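PDB 5THE: piwi domain-containing protein from Vanderwaltozyma polyspora, which probably binds a guide RNA and directs selective cleavage of RNA targets, as a budding-yeast Argonaute represented here by its C-terminal lobe. Local coordinates for residues A[61-73]-A[235-248]. Sequence-based numbering, arbitrary orientation.
With nucleotides of chain B.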
loop_
_atom_site.group_PDB
_atom_site.type_symbol
_atom_site.label_atom_id
_atom_site.label_comp_id
_atom_site.label_asym_id
_atom_site.label_seq_id
_atom_site.Cartn_x
_atom_site.Cartn_y
_atom_site.Cartn_z
ATOM N N ASN A 61 3.394 -15.610 6.057
ATOM C CA ASN A 61 3.770 -16.186 4.765
ATOM C C ASN A 61 2.776 -17.324 4.528
ATOM O O ASN A 61 3.016 -18.456 4.935
ATOM C CB ASN A 61 5.206 -16.695 4.777
ATOM C CG ASN A 61 5.656 -17.290 3.434
ATOM O OD1 ASN A 61 6.478 -18.192 3.400
ATOM N ND2 ASN A 61 5.124 -16.811 2.364
ATOM N N TRP A 62 1.661 -17.000 3.892
ATOM C CA TRP A 62 0.625 -18.000 3.645
ATOM C C TRP A 62 0.367 -18.050 2.141
ATOM O O TRP A 62 1.098 -17.458 1.349
ATOM C CB TRP A 62 -0.642 -17.686 4.458
ATOM C CG TRP A 62 -1.259 -16.354 4.097
ATOM C CD1 TRP A 62 -2.245 -16.121 3.174
ATOM C CD2 TRP A 62 -0.903 -15.074 4.635
ATOM N NE1 TRP A 62 -2.523 -14.772 3.112
ATOM C CE2 TRP A 62 -1.713 -14.111 3.996
ATOM C CE3 TRP A 62 0.032 -14.648 5.587
ATOM C CZ2 TRP A 62 -1.628 -12.757 4.289
ATOM C CZ3 TRP A 62 0.115 -13.299 5.876
ATOM C CH2 TRP A 62 -0.707 -12.370 5.227
ATOM N N ASN A 63 -0.672 -18.779 1.748
ATOM C CA ASN A 63 -1.095 -18.769 0.358
ATOM C C ASN A 63 -2.606 -18.942 0.327
ATOM O O ASN A 63 -3.230 -19.325 1.318
ATOM C CB ASN A 63 -0.386 -19.850 -0.456
ATOM C CG ASN A 63 -0.779 -21.223 -0.031
ATOM O OD1 ASN A 63 -1.767 -21.761 -0.509
ATOM N ND2 ASN A 63 -0.027 -21.797 0.892
ATOM N N MET A 64 -3.190 -18.638 -0.829
ATOM C CA MET A 64 -4.640 -18.611 -0.966
ATOM C C MET A 64 -5.253 -19.983 -1.220
ATOM O O MET A 64 -6.476 -20.098 -1.158
ATOM C CB MET A 64 -5.041 -17.648 -2.094
ATOM C CG MET A 64 -5.045 -16.188 -1.678
ATOM S SD MET A 64 -6.008 -15.933 -0.168
ATOM C CE MET A 64 -7.704 -16.208 -0.712
ATOM N N LYS A 65 -4.449 -21.015 -1.487
ATOM C CA LYS A 65 -4.994 -22.331 -1.817
ATOM C C LYS A 65 -6.004 -22.788 -0.770
ATOM O O LYS A 65 -5.717 -22.805 0.431
ATOM C CB LYS A 65 -3.859 -23.354 -1.944
ATOM C CG LYS A 65 -4.322 -24.762 -2.299
ATOM C CD LYS A 65 -3.169 -25.602 -2.842
ATOM C CE LYS A 65 -3.615 -27.024 -3.164
ATOM N NZ LYS A 65 -4.186 -27.692 -1.963
ATOM N N GLY A 66 -7.205 -23.138 -1.232
ATOM C CA GLY A 66 -8.266 -23.530 -0.328
ATOM C C GLY A 66 -8.962 -22.390 0.381
ATOM O O GLY A 66 -9.876 -22.644 1.169
ATOM N N HIS A 67 -8.574 -21.147 0.129
ATOM C CA HIS A 67 -9.207 -20.007 0.768
ATOM C C HIS A 67 -9.922 -19.160 -0.269
ATOM O O HIS A 67 -9.675 -19.267 -1.472
ATOM C CB HIS A 67 -8.174 -19.144 1.502
ATOM C CG HIS A 67 -7.424 -19.877 2.564
ATOM N ND1 HIS A 67 -8.052 -20.526 3.602
ATOM C CD2 HIS A 67 -6.093 -20.062 2.750
ATOM C CE1 HIS A 67 -7.143 -21.080 4.385
ATOM N NE2 HIS A 67 -5.947 -20.812 3.891
ATOM N N GLN A 68 -10.794 -18.290 0.214
ATOM C CA GLN A 68 -11.470 -17.339 -0.648
ATOM C C GLN A 68 -11.328 -15.933 -0.087
ATOM O O GLN A 68 -11.203 -15.733 1.126
ATOM C CB GLN A 68 -12.945 -17.704 -0.821
ATOM C CG GLN A 68 -13.126 -18.993 -1.609
ATOM C CD GLN A 68 -14.581 -19.352 -1.805
ATOM O OE1 GLN A 68 -15.447 -18.916 -1.051
ATOM N NE2 GLN A 68 -14.857 -20.161 -2.819
ATOM N N PHE A 69 -11.322 -14.968 -1.003
ATOM C CA PHE A 69 -11.363 -13.567 -0.625
ATOM C C PHE A 69 -12.620 -13.266 0.169
ATOM O O PHE A 69 -13.700 -13.781 -0.132
ATOM C CB PHE A 69 -11.330 -12.678 -1.868
ATOM C CG PHE A 69 -10.082 -12.830 -2.691
ATOM C CD1 PHE A 69 -8.876 -13.188 -2.093
ATOM C CD2 PHE A 69 -10.115 -12.624 -4.053
ATOM C CE1 PHE A 69 -7.713 -13.334 -2.849
ATOM C CE2 PHE A 69 -8.942 -12.760 -4.827
ATOM C CZ PHE A 69 -7.746 -13.110 -4.214
ATOM N N ILE A 70 -12.479 -12.369 1.146
ATOM C CA ILE A 70 -13.593 -12.030 2.036
ATOM C C ILE A 70 -14.754 -11.425 1.254
ATOM O O ILE A 70 -15.919 -11.737 1.507
ATOM C CB ILE A 70 -13.107 -11.066 3.138
ATOM C CG1 ILE A 70 -12.207 -11.791 4.132
ATOM C CG2 ILE A 70 -14.289 -10.384 3.838
ATOM C CD1 ILE A 70 -11.366 -10.846 4.992
ATOM N N SER A 71 -14.460 -10.531 0.311
ATOM C CA SER A 71 -15.508 -9.778 -0.372
ATOM C C SER A 71 -15.117 -9.610 -1.829
ATOM O O SER A 71 -14.072 -9.024 -2.130
ATOM C CB SER A 71 -15.731 -8.407 0.281
ATOM O OG SER A 71 -16.661 -7.631 -0.466
ATOM N N THR A 72 -15.969 -10.097 -2.722
ATOM C CA THR A 72 -15.771 -10.049 -4.163
ATOM C C THR A 72 -17.004 -9.437 -4.806
ATOM O O THR A 72 -18.029 -9.250 -4.142
ATOM C CB THR A 72 -15.518 -11.466 -4.692
ATOM O OG1 THR A 72 -16.584 -12.326 -4.277
ATOM C CG2 THR A 72 -14.196 -11.999 -4.155
ATOM N N PRO A 73 -16.945 -9.097 -6.101
ATOM C CA PRO A 73 -18.137 -8.528 -6.747
ATOM C C PRO A 73 -19.315 -9.488 -6.673
ATOM O O PRO A 73 -19.173 -10.701 -6.862
ATOM C CB PRO A 73 -17.689 -8.307 -8.195
ATOM C CG PRO A 73 -16.200 -8.213 -8.117
ATOM C CD PRO A 73 -15.816 -9.181 -7.050
ATOM N N VAL A 235 -5.215 -11.307 -9.516
ATOM C CA VAL A 235 -6.600 -10.981 -9.198
ATOM C C VAL A 235 -6.729 -10.386 -7.806
ATOM O O VAL A 235 -7.735 -9.736 -7.513
ATOM C CB VAL A 235 -7.490 -12.233 -9.377
ATOM C CG1 VAL A 235 -7.339 -13.204 -8.204
ATOM C CG2 VAL A 235 -8.951 -11.844 -9.621
ATOM N N MET A 236 -5.735 -10.583 -6.931
ATOM C CA MET A 236 -5.746 -9.870 -5.659
ATOM C C MET A 236 -5.883 -8.379 -5.899
ATOM O O MET A 236 -6.721 -7.702 -5.284
ATOM C CB MET A 236 -4.476 -10.174 -4.865
ATOM C CG MET A 236 -4.410 -11.621 -4.355
ATOM S SD MET A 236 -3.035 -11.931 -3.250
ATOM C CE MET A 236 -3.699 -11.507 -1.644
ATOM N N LYS A 237 -5.099 -7.868 -6.849
ATOM C CA LYS A 237 -5.109 -6.443 -7.162
ATOM C C LYS A 237 -6.418 -6.036 -7.814
ATOM O O LYS A 237 -6.989 -5.001 -7.466
ATOM C CB LYS A 237 -3.905 -6.107 -8.058
ATOM C CG LYS A 237 -2.564 -6.329 -7.350
ATOM C CD LYS A 237 -1.508 -7.019 -8.229
ATOM C CE LYS A 237 -1.036 -6.146 -9.396
ATOM N NZ LYS A 237 -0.359 -4.871 -8.984
ATOM N N MET A 238 -6.905 -6.842 -8.763
ATOM C CA MET A 238 -8.180 -6.549 -9.408
ATOM C C MET A 238 -9.291 -6.453 -8.381
ATOM O O MET A 238 -10.091 -5.509 -8.394
ATOM C CB MET A 238 -8.506 -7.637 -10.427
ATOM C CG MET A 238 -7.487 -7.740 -11.557
ATOM S SD MET A 238 -7.948 -9.087 -12.663
ATOM C CE MET A 238 -6.883 -8.765 -14.087
ATOM N N ASN A 239 -9.349 -7.433 -7.477
ATOM C CA ASN A 239 -10.416 -7.471 -6.487
ATOM C C ASN A 239 -10.417 -6.208 -5.634
ATOM O O ASN A 239 -11.479 -5.639 -5.363
ATOM C CB ASN A 239 -10.273 -8.715 -5.609
ATOM C CG ASN A 239 -11.511 -8.972 -4.723
ATOM O OD1 ASN A 239 -11.392 -9.426 -3.601
ATOM N ND2 ASN A 239 -12.679 -8.738 -5.257
ATOM N N LEU A 240 -9.228 -5.742 -5.221
ATOM C CA LEU A 240 -9.147 -4.479 -4.485
ATOM C C LEU A 240 -9.686 -3.319 -5.316
ATOM O O LEU A 240 -10.467 -2.496 -4.816
ATOM C CB LEU A 240 -7.708 -4.203 -4.044
ATOM C CG LEU A 240 -7.161 -5.173 -2.980
ATOM C CD1 LEU A 240 -5.672 -4.931 -2.735
ATOM C CD2 LEU A 240 -7.964 -5.066 -1.658
ATOM N N LYS A 241 -9.261 -3.226 -6.588
ATOM C CA LYS A 241 -9.746 -2.167 -7.468
ATOM C C LYS A 241 -11.253 -2.242 -7.645
ATOM O O LYS A 241 -11.915 -1.209 -7.776
ATOM C CB LYS A 241 -9.038 -2.242 -8.823
ATOM C CG LYS A 241 -7.623 -1.682 -8.752
ATOM C CD LYS A 241 -6.796 -2.121 -9.928
ATOM C CE LYS A 241 -5.469 -1.375 -9.989
ATOM N NZ LYS A 241 -4.634 -1.875 -11.141
ATOM N N LEU A 242 -11.812 -3.451 -7.596
ATOM C CA LEU A 242 -13.250 -3.668 -7.591
ATOM C C LEU A 242 -13.874 -3.532 -6.198
ATOM O O LEU A 242 -14.972 -4.054 -5.981
ATOM C CB LEU A 242 -13.553 -5.043 -8.180
ATOM C CG LEU A 242 -13.243 -5.096 -9.677
ATOM C CD1 LEU A 242 -12.975 -6.530 -10.151
ATOM C CD2 LEU A 242 -14.418 -4.481 -10.421
ATOM N N LEU A 243 -13.200 -2.851 -5.270
ATOM C CA LEU A 243 -13.711 -2.542 -3.933
ATOM C C LEU A 243 -13.836 -3.778 -3.064
ATOM O O LEU A 243 -14.546 -3.764 -2.057
ATOM C CB LEU A 243 -15.060 -1.806 -3.987
ATOM C CG LEU A 243 -15.073 -0.562 -4.879
ATOM C CD1 LEU A 243 -16.415 0.187 -4.794
ATOM C CD2 LEU A 243 -13.926 0.351 -4.516
ATOM N N GLY A 244 -13.151 -4.856 -3.424
ATOM C CA GLY A 244 -13.218 -6.068 -2.647
ATOM C C GLY A 244 -12.287 -6.064 -1.450
ATOM O O GLY A 244 -11.549 -5.121 -1.171
ATOM N N SER A 245 -12.359 -7.158 -0.708
ATOM C CA SER A 245 -11.456 -7.440 0.393
ATOM C C SER A 245 -10.873 -8.808 0.118
ATOM O O SER A 245 -11.618 -9.742 -0.192
ATOM C CB SER A 245 -12.175 -7.438 1.757
ATOM O OG SER A 245 -12.815 -6.204 1.975
ATOM N N ASN A 246 -9.554 -8.925 0.200
ATOM C CA ASN A 246 -8.941 -10.236 0.029
ATOM C C ASN A 246 -8.829 -10.936 1.375
ATOM O O ASN A 246 -9.694 -11.743 1.737
ATOM C CB ASN A 246 -7.592 -10.083 -0.660
ATOM C CG ASN A 246 -7.744 -9.472 -2.028
ATOM O OD1 ASN A 246 -8.775 -9.660 -2.660
ATOM N ND2 ASN A 246 -6.740 -8.717 -2.484
ATOM N N HIS A 247 -7.784 -10.630 2.127
ATOM C CA HIS A 247 -7.690 -11.043 3.513
ATOM C C HIS A 247 -7.743 -9.811 4.394
ATOM O O HIS A 247 -7.582 -8.678 3.936
ATOM C CB HIS A 247 -6.395 -11.823 3.775
ATOM C CG HIS A 247 -5.154 -11.011 3.554
ATOM N ND1 HIS A 247 -4.621 -10.784 2.298
ATOM C CD2 HIS A 247 -4.348 -10.363 4.429
ATOM C CE1 HIS A 247 -3.528 -10.051 2.413
ATOM N NE2 HIS A 247 -3.341 -9.776 3.695
ATOM N N SER A 248 -7.976 -10.048 5.678
ATOM C CA SER A 248 -7.941 -9.004 6.679
ATOM C C SER A 248 -7.380 -9.631 7.939
ATOM O O SER A 248 -6.922 -10.779 7.935
ATOM C CB SER A 248 -9.333 -8.398 6.909
ATOM O OG SER A 248 -10.145 -9.240 7.731
ATOM P P A B 2 3.925 -8.451 -14.307
ATOM O OP1 A B 2 5.385 -8.300 -14.089
ATOM O OP2 A B 2 3.387 -9.480 -15.252
ATOM O "O5'" A B 2 3.235 -8.653 -12.888
ATOM C "C5'" A B 2 1.826 -8.474 -12.720
ATOM C "C4'" A B 2 1.344 -9.148 -11.468
ATOM O "O4'" A B 2 1.450 -10.579 -11.629
ATOM C "C3'" A B 2 2.155 -8.873 -10.215
ATOM O "O3'" A B 2 1.824 -7.651 -9.623
ATOM C "C2'" A B 2 1.839 -10.081 -9.347
ATOM O "O2'" A B 2 0.525 -9.974 -8.818
ATOM C "C1'" A B 2 1.823 -11.179 -10.401
ATOM N N9 A B 2 3.146 -11.796 -10.619
ATOM C C8 A B 2 4.130 -11.353 -11.469
ATOM N N7 A B 2 5.185 -12.116 -11.509
ATOM C C5 A B 2 4.855 -13.152 -10.640
ATOM C C6 A B 2 5.567 -14.283 -10.253
ATOM N N6 A B 2 6.786 -14.531 -10.734
ATOM N N1 A B 2 4.978 -15.124 -9.359
ATOM C C2 A B 2 3.748 -14.816 -8.911
ATOM N N3 A B 2 2.970 -13.763 -9.206
ATOM C C4 A B 2 3.603 -12.971 -10.078
ATOM O OP3 U B 1 -0.028 -1.778 -11.915
ATOM P P U B 1 -0.512 -2.970 -12.638
ATOM O OP1 U B 1 -1.623 -2.586 -13.542
ATOM O OP2 U B 1 -0.761 -4.056 -11.675
ATOM O "O5'" U B 1 0.647 -3.439 -13.602
ATOM C "C5'" U B 1 1.724 -4.238 -13.134
ATOM C "C4'" U B 1 2.383 -4.905 -14.303
ATOM O "O4'" U B 1 2.957 -3.890 -15.180
ATOM C "C3'" U B 1 3.503 -5.878 -13.964
ATOM O "O3'" U B 1 3.390 -7.022 -14.811
ATOM C "C2'" U B 1 4.772 -5.087 -14.292
ATOM O "O2'" U B 1 5.884 -5.879 -14.647
ATOM C "C1'" U B 1 4.310 -4.209 -15.456
ATOM N N1 U B 1 5.074 -2.950 -15.575
ATOM C C2 U B 1 5.712 -2.691 -16.763
ATOM O O2 U B 1 5.633 -3.452 -17.703
ATOM N N3 U B 1 6.427 -1.516 -16.819
ATOM C C4 U B 1 6.554 -0.586 -15.804
ATOM O O4 U B 1 7.220 0.436 -15.995
ATOM C C5 U B 1 5.875 -0.928 -14.591
ATOM C C6 U B 1 5.184 -2.073 -14.520
ATOM P P A B 3 2.946 -6.823 -8.844
ATOM O OP1 A B 3 2.230 -5.563 -8.481
ATOM O OP2 A B 3 4.205 -6.775 -9.645
ATOM O "O5'" A B 3 3.220 -7.696 -7.536
ATOM C "C5'" A B 3 2.180 -7.906 -6.594
ATOM C "C4'" A B 3 2.545 -8.975 -5.602
ATOM O "O4'" A B 3 2.630 -10.273 -6.244
ATOM C "C3'" A B 3 3.895 -8.815 -4.929
ATOM O "O3'" A B 3 3.839 -7.877 -3.885
ATOM C "C2'" A B 3 4.182 -10.229 -4.452
ATOM O "O2'" A B 3 3.431 -10.518 -3.278
ATOM C "C1'" A B 3 3.627 -11.049 -5.619
ATOM N N9 A B 3 4.695 -11.277 -6.591
ATOM C C8 A B 3 5.162 -10.397 -7.543
ATOM N N7 A B 3 6.175 -10.878 -8.224
ATOM C C5 A B 3 6.372 -12.134 -7.679
ATOM C C6 A B 3 7.305 -13.117 -7.981
ATOM N N6 A B 3 8.216 -12.953 -8.957
ATOM N N1 A B 3 7.243 -14.251 -7.252
ATOM C C2 A B 3 6.306 -14.359 -6.286
ATOM N N3 A B 3 5.370 -13.488 -5.894
ATOM C C4 A B 3 5.477 -12.389 -6.653
#
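F69 lays one face of its ring over the side-chain amide of N246: OD1 of N246 sits 3.3 Å from the ring plane, above its centre, and the two side chains run alongside each other with ring and amide planes 41° apart. The far end of the ring meets helix 228-241, where CE2 of F69 has CG1 of V235 at its edge, in plane, at 3.8 Å, while CZ reaches CG of M236, whose chain crosses at about a right angle. The N246 amide is fixed by ND2, which donates to M236 O at 3.0 Å from above the carbonyl plane, opposite L240 N, and also to G480 O. With an alanine at F69, the N246 amide would probably lose the ring beside it and a gap would open against V235 and M236. Backbone bonds next to F69 probably help to place its ring: I70 N donates to N246 O (2.9 Å), S71 N to S245 O (3.0 Å) and S245 N to S71 O (2.9 Å), I70 and S71 together facing S245 as a classic beta bulge. Farther along, W62 and H247 form a T-shaped pair, planes at 77°, with CZ2 of W62 3.5 Å from NE2 of H247; CG of H247 lies between its backbone N and carbonyl carbon (chi1 63°), which presents the imidazole face to the indole edge. Helix 228-241 thus packs on F69 through V235 and M236, while its K237 NZ hydrogen-bonds the 5'-terminal phosphate of U1 (OP2, 2.8 Å) and OP1 of A3 in RNA chain B, probably a guide strand, consistent with the MID-type 5'-phosphate pocket of Argonautes.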